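Long-range contacts in Non-ribosomal peptide synthetase (Methanobrevibacter ruminantium, PDB 6VTJ), which probably carries a peptide intermediate on a 4'-phosphopantetheine-bearing carrier domain and releases it by reduction in an adjoining reductase domain: residues 145-150 with 188-193; 153-158 with 209-214; 357-362 with 394-399. All blocks are in the same frame, centred on the assembly; numbering follows the deposited sequence.

Interaction 1: 145-150 with 188-193; sequences EFIKSE and SRIIPI
R189 reaches from the loop in front of strand 190-194 to the end of helix 137-149, where its guanidinium meets F146, I147 and E150, the last just past the helix. CB starts toward the helix, and the aliphatic part that follows is not extended: it bends at CD (chi2 -109°) and again at NE (chi3 -26°). NE donates to the carbonyl of G152, just beyond the helix segment. At the tip the two terminal nitrogens divide the work. NH1 gives a fairly straight hydrogen bond to I147 O at 3.2 Å, in the plane of the guanidinium and on a carbonyl lone pair. NH2 makes a weak, long bond to F146 O at 3.5 Å and comes to 2.7 Å from E150 O. It also passes 3.8 Å from F146 CE1, the aromatic and guanidinium planes being inclined 38° to each other. One face of the F146 ring carries E150 CB, set off toward the rim, while the carboxylate of E150 forms a salt bridge with K378. An apolar contact lies beside this polar cluster: I147 CD1 and I190 CD1 meet at 3.5 Å, their side chains crossing at about a right angle. A positive group beside the carbonyls of F146 and I147 at this helix end is probably favoured by the helix dipole. R189 thus fastens the helix that follows the first strand of the Rossmann-type fold to strand 190-194, the edge strand of the parallel part of the sheet.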
loop_
_atom_site.group_PDB
_atom_site.type_symbol
_atom_site.label_atom_id
_atom_site.label_comp_id
_atom_site.label_asym_id
_atom_site.label_seq_id
_atom_site.Cartn_x
_atom_site.Cartn_y
_atom_site.Cartn_z
ATOM N N GLU A 145 1.686 18.822 6.482
ATOM C CA GLU A 145 1.698 18.889 7.940
ATOM C C GLU A 145 3.032 19.387 8.471
ATOM O O GLU A 145 3.074 20.038 9.525
ATOM C CB GLU A 145 1.379 17.527 8.560
ATOM C CG GLU A 145 -0.025 17.019 8.287
ATOM C CD GLU A 145 -1.128 17.903 8.877
ATOM O OE1 GLU A 145 -0.906 18.542 9.942
ATOM O OE2 GLU A 145 -2.225 17.945 8.264
ATOM N N PHE A 146 4.133 19.089 7.784
ATOM C CA PHE A 146 5.419 19.590 8.252
ATOM C C PHE A 146 5.449 21.108 8.172
ATOM O O PHE A 146 5.871 21.782 9.113
ATOM C CB PHE A 146 6.568 18.982 7.442
ATOM C CG PHE A 146 7.932 19.397 7.929
ATOM C CD1 PHE A 146 8.506 20.593 7.503
ATOM C CD2 PHE A 146 8.630 18.612 8.839
ATOM C CE1 PHE A 146 9.769 20.985 7.969
ATOM C CE2 PHE A 146 9.890 19.001 9.307
ATOM C CZ PHE A 146 10.455 20.188 8.869
ATOM N N ILE A 147 5.018 21.657 7.034
ATOM C CA ILE A 147 4.911 23.104 6.883
ATOM C C ILE A 147 4.077 23.685 8.005
ATOM O O ILE A 147 4.431 24.714 8.593
ATOM C CB ILE A 147 4.302 23.453 5.512
ATOM C CG1 ILE A 147 5.272 23.126 4.381
ATOM C CG2 ILE A 147 3.890 24.904 5.442
ATOM C CD1 ILE A 147 4.539 22.838 3.072
ATOM N N LYS A 148 2.951 23.033 8.319
ATOM C CA LYS A 148 1.981 23.643 9.218
ATOM C C LYS A 148 2.347 23.511 10.686
ATOM O O LYS A 148 1.891 24.334 11.488
ATOM C CB LYS A 148 0.591 23.043 9.007
ATOM C CG LYS A 148 -0.105 23.518 7.758
ATOM C CD LYS A 148 -1.582 23.182 7.810
ATOM N N SER A 149 3.153 22.511 11.065
ATOM C CA SER A 149 3.324 22.181 12.475
ATOM C C SER A 149 4.763 22.035 12.930
ATOM O O SER A 149 4.983 21.811 14.122
ATOM C CB SER A 149 2.590 20.874 12.815
ATOM O OG SER A 149 1.374 20.789 12.109
ATOM N N GLU A 150 5.738 22.127 12.039
ATOM C CA GLU A 150 7.130 21.970 12.410
ATOM C C GLU A 150 7.890 23.236 12.061
ATOM O O GLU A 150 7.422 24.068 11.282
ATOM C CB GLU A 150 7.758 20.758 11.705
ATOM C CG GLU A 150 7.056 19.468 12.052
ATOM C CD GLU A 150 7.135 19.154 13.550
ATOM O OE1 GLU A 150 8.200 19.432 14.161
ATOM O OE2 GLU A 150 6.136 18.628 14.096
ATOM N N SER A 188 12.843 28.604 0.829
ATOM C CA SER A 188 13.201 28.865 2.223
ATOM C C SER A 188 12.933 27.636 3.078
ATOM O O SER A 188 13.888 26.967 3.474
ATOM C CB SER A 188 12.488 30.112 2.765
ATOM O OG SER A 188 11.088 30.067 2.576
ATOM N N ARG A 189 11.671 27.285 3.355
ATOM C CA ARG A 189 11.405 26.078 4.142
ATOM C C ARG A 189 11.403 24.814 3.289
ATOM O O ARG A 189 11.751 23.742 3.796
ATOM C CB ARG A 189 10.060 26.163 4.875
ATOM C CG ARG A 189 9.751 27.448 5.645
ATOM C CD ARG A 189 9.769 27.324 7.191
ATOM N NE ARG A 189 9.491 25.999 7.767
ATOM C CZ ARG A 189 8.298 25.562 8.189
ATOM N NH1 ARG A 189 7.205 26.312 8.097
ATOM N NH2 ARG A 189 8.198 24.345 8.713
ATOM N N ILE A 190 11.030 24.905 2.008
ATOM C CA ILE A 190 10.885 23.739 1.140
ATOM C C ILE A 190 12.014 23.734 0.119
ATOM O O ILE A 190 12.124 24.655 -0.700
ATOM C CB ILE A 190 9.520 23.724 0.438
ATOM C CG1 ILE A 190 8.391 23.826 1.467
ATOM C CG2 ILE A 190 9.378 22.476 -0.418
ATOM C CD1 ILE A 190 7.006 23.995 0.836
ATOM N N ILE A 191 12.818 22.675 0.127
ATOM C CA ILE A 191 13.949 22.552 -0.793
ATOM C C ILE A 191 13.711 21.403 -1.770
ATOM O O ILE A 191 13.842 20.233 -1.394
ATOM C CB ILE A 191 15.269 22.354 -0.031
ATOM C CG1 ILE A 191 15.247 23.133 1.279
ATOM C CG2 ILE A 191 16.444 22.812 -0.882
ATOM C CD1 ILE A 191 15.188 24.634 1.070
ATOM N N PRO A 192 13.341 21.687 -3.017
ATOM C CA PRO A 192 13.240 20.615 -4.022
ATOM C C PRO A 192 14.617 20.084 -4.410
ATOM O O PRO A 192 15.530 20.855 -4.702
ATOM C CB PRO A 192 12.552 21.306 -5.209
ATOM C CG PRO A 192 11.873 22.521 -4.621
ATOM C CD PRO A 192 12.757 22.957 -3.486
ATOM N N ILE A 193 14.752 18.757 -4.436
ATOM C CA ILE A 193 15.995 18.081 -4.803
ATOM C C ILE A 193 15.688 17.105 -5.938
ATOM O O ILE A 193 14.882 16.178 -5.767
ATOM C CB ILE A 193 16.623 17.333 -3.609
ATOM C CG1 ILE A 193 16.819 18.263 -2.425
ATOM C CG2 ILE A 193 17.966 16.742 -3.999
ATOM C CD1 ILE A 193 17.982 19.203 -2.591
#

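Interaction 2: 153-158 with 209-214; sequences KIYCML and EPIDTV
Y155 projects from strand 154-158 toward the turn formed by E209, P210 and I211, and its hydroxyl is the polar centre of the contact. Two hydrogen bonds hold that oxygen. The hydroxyl donates to E209 OE1 at 2.7 Å, and K153 NZ, two residues back in the same segment, donates to Y155 OH at 2.9 Å. The carboxylate oxygen is met on its anti side, with the hydroxyl 23° out of the carboxylate plane; ring and carboxylate are turned 53° against each other. The E209 chain bends at CD (chi2 -65°), and OE1 lies at the ring edge, 3.4 Å from Y155 CE2. The lysine and glutamate charges do not touch, K153 NZ and E209 OE1 being 4.7 Å apart, so the phenol links them and is probably polarised by both. Van der Waals contacts complete the grip. P210 CD rests 3.5 Å from Y155 OH, the proline lying across the tyrosine at about a right angle, and I211 CG1 approaches Y155 CD1 obliquely at 4.2 Å. P210 is the centre of an inverse gamma turn, which presents E209 and I211 to the same ring. An alanine in place of Y155 would probably leave the K153 ammonium and the E209 carboxylate without their shared partner and open a gap beside P210 and I211. Strands 154-158 and 213-216 are not neighbours in the sheet: strand 129-132 runs between them, and its L130 is touched by both Y155 and I211. Just ahead of that strand, N128 bonds to K153, P210 and D212; I191 and I193 of strand 190-194 pack against Y155, and I154 and C156 touch L143 of helix 137-149.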
loop_
_atom_site.group_PDB
_atom_site.type_symbol
_atom_site.label_atom_id
_atom_site.label_comp_id
_atom_site.label_asym_id
_atom_site.label_seq_id
_atom_site.Cartn_x
_atom_site.Cartn_y
_atom_site.Cartn_z
ATOM N N LYS A 153 13.477 22.854 8.146
ATOM C CA LYS A 153 13.438 22.801 6.691
ATOM C C LYS A 153 13.056 21.397 6.242
ATOM O O LYS A 153 13.316 20.418 6.946
ATOM C CB LYS A 153 14.797 23.159 6.091
ATOM C CG LYS A 153 15.169 24.624 6.132
ATOM C CD LYS A 153 16.242 24.932 5.102
ATOM C CE LYS A 153 17.487 24.098 5.345
ATOM N NZ LYS A 153 18.639 24.582 4.526
ATOM N N ILE A 154 12.466 21.295 5.054
ATOM C CA ILE A 154 12.125 19.997 4.483
ATOM C C ILE A 154 12.643 19.924 3.047
ATOM O O ILE A 154 12.242 20.718 2.187
ATOM C CB ILE A 154 10.613 19.721 4.552
ATOM C CG1 ILE A 154 10.302 18.323 4.019
ATOM C CG2 ILE A 154 9.809 20.759 3.784
ATOM C CD1 ILE A 154 8.945 17.823 4.450
ATOM N N TYR A 155 13.549 18.989 2.802
ATOM C CA TYR A 155 14.067 18.680 1.479
ATOM C C TYR A 155 13.205 17.592 0.856
ATOM O O TYR A 155 13.034 16.531 1.454
ATOM C CB TYR A 155 15.506 18.175 1.576
ATOM C CG TYR A 155 16.507 19.170 2.124
ATOM C CD1 TYR A 155 16.542 19.484 3.477
ATOM C CD2 TYR A 155 17.440 19.777 1.280
ATOM C CE1 TYR A 155 17.478 20.392 3.981
ATOM C CE2 TYR A 155 18.374 20.683 1.770
ATOM C CZ TYR A 155 18.386 20.985 3.122
ATOM O OH TYR A 155 19.310 21.878 3.607
ATOM N N CYS A 156 12.710 17.825 -0.351
ATOM C CA CYS A 156 11.821 16.871 -1.013
ATOM C C CYS A 156 12.523 16.348 -2.251
ATOM O O CYS A 156 12.767 17.112 -3.189
ATOM C CB CYS A 156 10.490 17.516 -1.387
ATOM S SG CYS A 156 9.649 18.304 -0.012
ATOM N N MET A 157 12.825 15.057 -2.268
ATOM C CA MET A 157 13.516 14.463 -3.407
ATOM C C MET A 157 12.506 13.916 -4.413
ATOM O O MET A 157 11.686 13.059 -4.071
ATOM C CB MET A 157 14.464 13.356 -2.958
ATOM C CG MET A 157 15.473 12.991 -4.032
ATOM S SD MET A 157 16.323 11.432 -3.721
ATOM C CE MET A 157 17.282 11.857 -2.281
ATOM N N LEU A 158 12.590 14.368 -5.640
ATOM C CA LEU A 158 11.721 13.932 -6.678
ATOM C C LEU A 158 12.290 14.083 -8.086
ATOM O O LEU A 158 13.213 14.803 -8.301
ATOM C CB LEU A 158 10.429 14.683 -6.578
ATOM C CG LEU A 158 10.410 16.186 -6.736
ATOM C CD1 LEU A 158 10.453 16.629 -8.154
ATOM C CD2 LEU A 158 9.321 16.885 -6.004
ATOM N N GLU A 209 24.284 18.700 3.565
ATOM C CA GLU A 209 23.066 19.398 3.964
ATOM C C GLU A 209 22.700 19.030 5.395
ATOM O O GLU A 209 22.891 17.878 5.806
ATOM C CB GLU A 209 21.880 19.060 3.048
ATOM C CG GLU A 209 22.061 19.449 1.588
ATOM C CD GLU A 209 22.160 20.946 1.381
ATOM O OE1 GLU A 209 21.572 21.706 2.182
ATOM O OE2 GLU A 209 22.822 21.358 0.402
ATOM N N PRO A 210 22.184 19.985 6.176
ATOM C CA PRO A 210 21.783 19.724 7.576
ATOM C C PRO A 210 20.477 18.932 7.683
ATOM O O PRO A 210 19.387 19.452 7.951
ATOM C CB PRO A 210 21.655 21.137 8.153
ATOM C CG PRO A 210 21.257 21.968 7.002
ATOM C CD PRO A 210 21.981 21.399 5.805
ATOM N N ILE A 211 20.596 17.620 7.485
ATOM C CA ILE A 211 19.470 16.698 7.491
ATOM C C ILE A 211 19.497 15.893 8.783
ATOM O O ILE A 211 20.498 15.236 9.101
ATOM C CB ILE A 211 19.491 15.785 6.254
ATOM C CG1 ILE A 211 19.124 16.622 5.023
ATOM C CG2 ILE A 211 18.520 14.600 6.443
ATOM C CD1 ILE A 211 19.499 16.009 3.704
ATOM N N ASP A 212 18.391 15.941 9.522
ATOM C CA ASP A 212 18.254 15.229 10.784
ATOM C C ASP A 212 17.393 13.981 10.702
ATOM O O ASP A 212 17.651 13.017 11.430
ATOM C CB ASP A 212 17.669 16.169 11.840
ATOM C CG ASP A 212 18.474 17.432 11.965
ATOM O OD1 ASP A 212 19.698 17.303 12.166
ATOM O OD2 ASP A 212 17.908 18.542 11.841
ATOM N N THR A 213 16.376 13.969 9.843
ATOM C CA THR A 213 15.464 12.836 9.749
ATOM C C THR A 213 15.137 12.557 8.294
ATOM O O THR A 213 14.726 13.471 7.580
ATOM C CB THR A 213 14.158 13.099 10.491
ATOM O OG1 THR A 213 14.411 13.548 11.833
ATOM C CG2 THR A 213 13.310 11.830 10.502
ATOM N N VAL A 214 15.287 11.304 7.863
ATOM C CA VAL A 214 14.755 10.860 6.579
ATOM C C VAL A 214 13.380 10.253 6.826
ATOM O O VAL A 214 13.219 9.436 7.726
ATOM C CB VAL A 214 15.687 9.845 5.907
ATOM C CG1 VAL A 214 15.079 9.403 4.586
ATOM C CG2 VAL A 214 17.073 10.445 5.687
#

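Interaction 3: 357-362 with 394-399; sequences ASEKVD and ISHRDI
The guanidinium of R397 has the methyl of A357 over one face, CB standing 3.6 Å above the plane and displaced toward the rim, while S358 OG lies at its edge. The R397 chain is extended from CG to NE (chi2 -178°), which carries it past that methyl. The S358 hydroxyl oxygen takes a good in-plane bond from R397 NH1 at 2.8 Å and a weak one from NH2; NE turns to a salt bridge with E412. The imidazole of H396 carries I399 CD1 over one face, near the rim. At its edge ND1 donates to E359 O at 2.9 Å, close to the ring plane but tilted 30° from the carbonyl plane, and the E359 side chain runs alongside the ring in the same direction. Both flat groups belong to the first turn of helix 396-403, whose N terminus is closed by a capping box: S395 N donates almost straight (175°) to D398 OD2 at 2.9 Å, and S395 OG accepts a weak bond from R397 N. A357 O accepts weak bonds from the amides of H396 and R397. Just before the cap, I394 joins V361 in an antiparallel hydrogen-bonded pair, V361 N to I394 O at 2.8 Å and I394 N to V361 O at 3.0 Å. Their CG1 atoms meet at 4.1 Å, both side chains pointing the same way. F339 of helix 338-349 packs against V361 and I399.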
loop_
_atom_site.group_PDB
_atom_site.type_symbol
_atom_site.label_atom_id
_atom_site.label_comp_id
_atom_site.label_asym_id
_atom_site.label_seq_id
_atom_site.Cartn_x
_atom_site.Cartn_y
_atom_site.Cartn_z
ATOM N N ALA A 357 -20.377 -7.617 4.101
ATOM C CA ALA A 357 -20.971 -6.580 4.941
ATOM C C ALA A 357 -20.238 -6.454 6.272
ATOM O O ALA A 357 -20.035 -5.338 6.771
ATOM C CB ALA A 357 -22.458 -6.878 5.185
ATOM N N SER A 358 -19.817 -7.586 6.853
ATOM C CA SER A 358 -19.232 -7.565 8.193
ATOM C C SER A 358 -17.751 -7.206 8.213
ATOM O O SER A 358 -17.216 -6.914 9.293
ATOM C CB SER A 358 -19.438 -8.921 8.868
ATOM O OG SER A 358 -20.714 -8.959 9.492
ATOM N N GLU A 359 -17.081 -7.199 7.067
ATOM C CA GLU A 359 -15.652 -6.918 7.046
ATOM C C GLU A 359 -15.369 -5.518 7.570
ATOM O O GLU A 359 -15.900 -4.531 7.052
ATOM C CB GLU A 359 -15.104 -7.078 5.633
ATOM C CG GLU A 359 -13.598 -6.947 5.569
ATOM C CD GLU A 359 -13.042 -7.391 4.240
ATOM O OE1 GLU A 359 -13.597 -6.976 3.187
ATOM O OE2 GLU A 359 -12.046 -8.154 4.255
ATOM N N LYS A 360 -14.557 -5.453 8.624
ATOM C CA LYS A 360 -14.162 -4.206 9.259
ATOM C C LYS A 360 -12.977 -3.585 8.540
ATOM O O LYS A 360 -12.149 -4.280 7.947
ATOM C CB LYS A 360 -13.753 -4.428 10.718
ATOM C CG LYS A 360 -14.690 -5.256 11.563
ATOM C CD LYS A 360 -15.875 -4.468 12.028
ATOM C CE LYS A 360 -16.591 -5.202 13.157
ATOM N NZ LYS A 360 -17.868 -4.519 13.492
ATOM N N VAL A 361 -12.874 -2.261 8.626
ATOM C CA VAL A 361 -11.724 -1.575 8.060
ATOM C C VAL A 361 -11.431 -0.330 8.877
ATOM O O VAL A 361 -12.333 0.284 9.456
ATOM C CB VAL A 361 -11.948 -1.221 6.574
ATOM C CG1 VAL A 361 -12.801 0.052 6.449
ATOM C CG2 VAL A 361 -10.618 -1.050 5.898
ATOM N N ASP A 362 -10.145 0.013 8.946
ATOM C CA ASP A 362 -9.715 1.345 9.338
ATOM C C ASP A 362 -9.908 2.311 8.179
ATOM O O ASP A 362 -9.646 1.974 7.017
ATOM C CB ASP A 362 -8.244 1.330 9.745
ATOM C CG ASP A 362 -7.316 1.030 8.569
ATOM O OD1 ASP A 362 -7.336 -0.116 8.054
ATOM O OD2 ASP A 362 -6.569 1.938 8.157
ATOM N N ILE A 394 -14.747 0.674 11.121
ATOM C CA ILE A 394 -16.125 0.628 10.663
ATOM C C ILE A 394 -16.304 -0.649 9.848
ATOM O O ILE A 394 -15.340 -1.339 9.514
ATOM C CB ILE A 394 -16.518 1.876 9.841
ATOM C CG1 ILE A 394 -15.660 2.030 8.596
ATOM C CG2 ILE A 394 -16.377 3.123 10.668
ATOM C CD1 ILE A 394 -16.113 3.195 7.729
ATOM N N SER A 395 -17.555 -0.972 9.541
ATOM C CA SER A 395 -17.839 -2.117 8.687
ATOM C C SER A 395 -18.371 -1.639 7.347
ATOM O O SER A 395 -18.602 -0.451 7.136
ATOM C CB SER A 395 -18.832 -3.065 9.354
ATOM O OG SER A 395 -20.131 -2.539 9.246
ATOM N N HIS A 396 -18.570 -2.588 6.429
ATOM C CA HIS A 396 -19.122 -2.226 5.136
ATOM C C HIS A 396 -20.607 -1.914 5.215
ATOM O O HIS A 396 -21.144 -1.324 4.278
ATOM C CB HIS A 396 -18.846 -3.322 4.113
ATOM C CG HIS A 396 -17.443 -3.289 3.587
ATOM N ND1 HIS A 396 -16.361 -3.717 4.329
ATOM C CD2 HIS A 396 -16.937 -2.839 2.415
ATOM C CE1 HIS A 396 -15.254 -3.557 3.627
ATOM N NE2 HIS A 396 -15.573 -3.018 2.464
ATOM N N ARG A 397 -21.265 -2.255 6.321
ATOM C CA ARG A 397 -22.611 -1.747 6.546
ATOM C C ARG A 397 -22.574 -0.253 6.816
ATOM O O ARG A 397 -23.442 0.488 6.343
ATOM C CB ARG A 397 -23.278 -2.487 7.709
ATOM C CG ARG A 397 -23.405 -3.988 7.509
ATOM C CD ARG A 397 -24.116 -4.657 8.690
ATOM N NE ARG A 397 -24.286 -6.076 8.436
ATOM C CZ ARG A 397 -23.398 -7.005 8.776
ATOM N NH1 ARG A 397 -22.280 -6.666 9.415
ATOM N NH2 ARG A 397 -23.626 -8.274 8.470
ATOM N N ASP A 398 -21.559 0.218 7.544
ATOM C CA ASP A 398 -21.402 1.655 7.732
ATOM C C ASP A 398 -21.191 2.347 6.400
ATOM O O ASP A 398 -21.819 3.386 6.102
ATOM C CB ASP A 398 -20.226 1.938 8.664
ATOM C CG ASP A 398 -20.469 1.451 10.062
ATOM O OD1 ASP A 398 -21.521 1.808 10.630
ATOM O OD2 ASP A 398 -19.609 0.719 10.600
ATOM N N ILE A 399 -20.314 1.769 5.569
ATOM C CA ILE A 399 -20.023 2.384 4.283
ATOM C C ILE A 399 -21.262 2.380 3.408
ATOM O O ILE A 399 -21.600 3.394 2.791
ATOM C CB ILE A 399 -18.847 1.680 3.592
ATOM C CG1 ILE A 399 -17.538 2.045 4.289
ATOM C CG2 ILE A 399 -18.817 2.065 2.129
ATOM C CD1 ILE A 399 -16.643 0.858 4.521
#

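Overall arrangement
Following the chain, helix 137-149 leads into strand 154-158, so interactions 1 and 2 open one after the other. Interaction 1 closes first, at 188-193, and interaction 2 at 209-214; the two loops therefore cross. Their centres are 9 Å apart, and probable backbone hydrogen bonds from I154 N to R189 O and from C156 N to I191 O join them directly. Interaction 1 ties helix 137-149 to the edge strand, and interaction 2 ties strand 154-158 to the turn leading into strand 213-216, across strand 129-132. Interaction 3 follows in series, closing the 357-399 loop about 38 Å from interaction 2 between centres, where strand 394-395 pairs with strand 360-365 of the same sheet.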